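Local structure of phycocyanobilin lyase subunit alpha (Nostoc sp. PCC 7120, 5N3U) at residues G216-G219 / A220-Y223. The protein probably attaches the phycocyanobilin chromophore to the phycocyanin alpha subunit CpcA, acting as a lyase in complex with its partner CpcF. Sequence-based numbering, arbitrary orientation.
Sequences GDLG and AIGY
L218 turns CG beside its backbone N and anti to the carbonyl carbon (chi1 -73°), while Y223 carries its ring anti to the backbone N (chi1 -176°), and the two side chains run alongside each other in the same direction. The leucine methyl CD2 meets the ring at its edge, near the ring plane, 3.9 Å from CD2 of Y223. The same methyl lies 4.2 Å from CD1 of I221. CG1 of I221 lies 3.3 Å from O of D217, and the side chain also packs on L199 and Y187 of neighbouring helices. Replacing I221 with an alanine would probably open a gap beside L218 CD2 and strip L199 and Y187 of part of their apolar cover.

Helical i to i-4 bonds run from A220 N to G216 O (2.9 Å) and from I221 N to D217 O (3.0 Å), and G222 N to L218 O (2.8 Å) is the last of the series. O of L218 also takes Y223 N in a weak bond at 3.4 Å. G222 N also makes a weak bond to G219 O (3.2 Å). The positive phi of G222, readily adopted by glycine, swings the chain off the helix and brings the Y223 side chain alongside L218.

Helices 176-190 and 193-203 pack against this end: L199 also touches D217 and L218, and the Y223 ring meets that of Y187. D217 OD1 forms a salt bridge with R184, and Y223 OH is hydrogen-bonded to E197 OE2, so D217 OD1 and Y223 OH both have partners on these helices. The two weak bonds, Y223 N to L218 O (6→1) and G222 N to G219 O (5→2), the positive-phi glycine and the apolar L218–Y223 contact make a Schellman motif, here closing helix 208-221 in the all-helical, HEAT-repeat fold of CpcE.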
ATOM      1  N   GLY A 216     -12.733 -14.788   7.601  1.00 27.82           N
ATOM      2  CA  GLY A 216     -13.230 -15.073   6.307  1.00 27.19           C
ATOM      3  C   GLY A 216     -14.221 -16.228   6.270  1.00 27.94           C
ATOM      4  O   GLY A 216     -15.227 -16.224   5.560  1.00 27.86           O
ATOM      5  N   ASP A 217     -13.942 -17.250   7.065  1.00 29.04           N
ATOM      6  CA  ASP A 217     -14.811 -18.441   7.130  1.00 27.27           C
ATOM      7  C   ASP A 217     -16.187 -18.087   7.761  1.00 23.42           C
ATOM      8  O   ASP A 217     -17.222 -18.498   7.261  1.00 26.31           O
ATOM      9  CB  ASP A 217     -14.127 -19.573   7.974  1.00 27.69           C
ATOM     10  CG  ASP A 217     -12.920 -20.202   7.296  1.00 37.03           C
ATOM     11  OD1 ASP A 217     -12.674 -19.956   6.071  1.00 40.40           O
ATOM     12  OD2 ASP A 217     -12.177 -20.934   7.988  1.00 35.43           O
ATOM     13  N   LEU A 218     -16.160 -17.315   8.826  1.00 25.67           N
ATOM     14  CA  LEU A 218     -17.400 -16.908   9.487  1.00 28.26           C
ATOM     15  C   LEU A 218     -18.248 -16.066   8.602  1.00 29.94           C
ATOM     16  O   LEU A 218     -19.477 -16.264   8.523  1.00 29.33           O
ATOM     17  CB  LEU A 218     -17.129 -16.188  10.777  1.00 27.13           C
ATOM     18  CG  LEU A 218     -16.651 -17.117  11.858  1.00 28.49           C
ATOM     19  CD1 LEU A 218     -15.918 -16.375  12.946  1.00 28.30           C
ATOM     20  CD2 LEU A 218     -17.838 -17.882  12.397  1.00 28.91           C
ATOM     21  N   GLY A 219     -17.603 -15.185   7.833  1.00 30.06           N
ATOM     22  CA  GLY A 219     -18.308 -14.510   6.737  1.00 28.87           C
ATOM     23  C   GLY A 219     -18.912 -15.378   5.677  1.00 29.95           C
ATOM     24  O   GLY A 219     -20.088 -15.248   5.359  1.00 32.03           O
ATOM     25  N   ALA A 220     -18.141 -16.344   5.202  1.00 29.47           N
ATOM     26  CA  ALA A 220     -18.606 -17.301   4.184  1.00 25.01           C
ATOM     27  C   ALA A 220     -19.775 -18.143   4.625  1.00 27.96           C
ATOM     28  O   ALA A 220     -20.647 -18.473   3.854  1.00 31.40           O
ATOM     29  CB  ALA A 220     -17.457 -18.230   3.809  1.00 31.81           C
ATOM     30  N   ILE A 221     -19.840 -18.476   5.882  1.00 27.30           N
ATOM     31  CA  ILE A 221     -20.920 -19.308   6.327  1.00 31.64           C
ATOM     32  C   ILE A 221     -22.068 -18.500   6.887  1.00 35.25           C
ATOM     33  O   ILE A 221     -23.141 -19.030   7.049  1.00 36.13           O
ATOM     34  CB  ILE A 221     -20.404 -20.356   7.324  1.00 29.71           C
ATOM     35  CG1 ILE A 221     -19.990 -19.696   8.613  1.00 36.44           C
ATOM     36  CG2 ILE A 221     -19.259 -21.122   6.668  1.00 35.98           C
ATOM     37  CD1 ILE A 221     -19.440 -20.602   9.676  1.00 42.52           C
ATOM     38  N   GLY A 222     -21.820 -17.235   7.234  1.00 37.42           N
ATOM     39  CA  GLY A 222     -22.868 -16.325   7.691  1.00 32.55           C
ATOM     40  C   GLY A 222     -23.355 -16.640   9.096  1.00 35.34           C
ATOM     41  O   GLY A 222     -24.526 -16.438   9.357  1.00 38.68           O
ATOM     42  N   TYR A 223     -22.473 -17.085   9.993  1.00 35.07           N
ATOM     43  CA  TYR A 223     -22.853 -17.536  11.343  1.00 32.93           C
ATOM     44  C   TYR A 223     -23.137 -16.379  12.281  1.00 28.12           C
ATOM     45  O   TYR A 223     -22.225 -15.819  12.908  1.00 29.81           O
ATOM     46  CB  TYR A 223     -21.741 -18.413  11.943  1.00 28.59           C
ATOM     47  CG  TYR A 223     -22.004 -19.046  13.318  1.00 30.80           C
ATOM     48  CD1 TYR A 223     -23.143 -19.835  13.566  1.00 35.99           C
ATOM     49  CD2 TYR A 223     -21.070 -18.911  14.344  1.00 29.63           C
ATOM     50  CE1 TYR A 223     -23.362 -20.420  14.826  1.00 32.50           C
ATOM     51  CE2 TYR A 223     -21.246 -19.528  15.570  1.00 32.64           C
ATOM     52  CZ  TYR A 223     -22.409 -20.254  15.808  1.00 36.52           C
ATOM     53  OH  TYR A 223     -22.553 -20.801  17.043  1.00 31.98           O
TER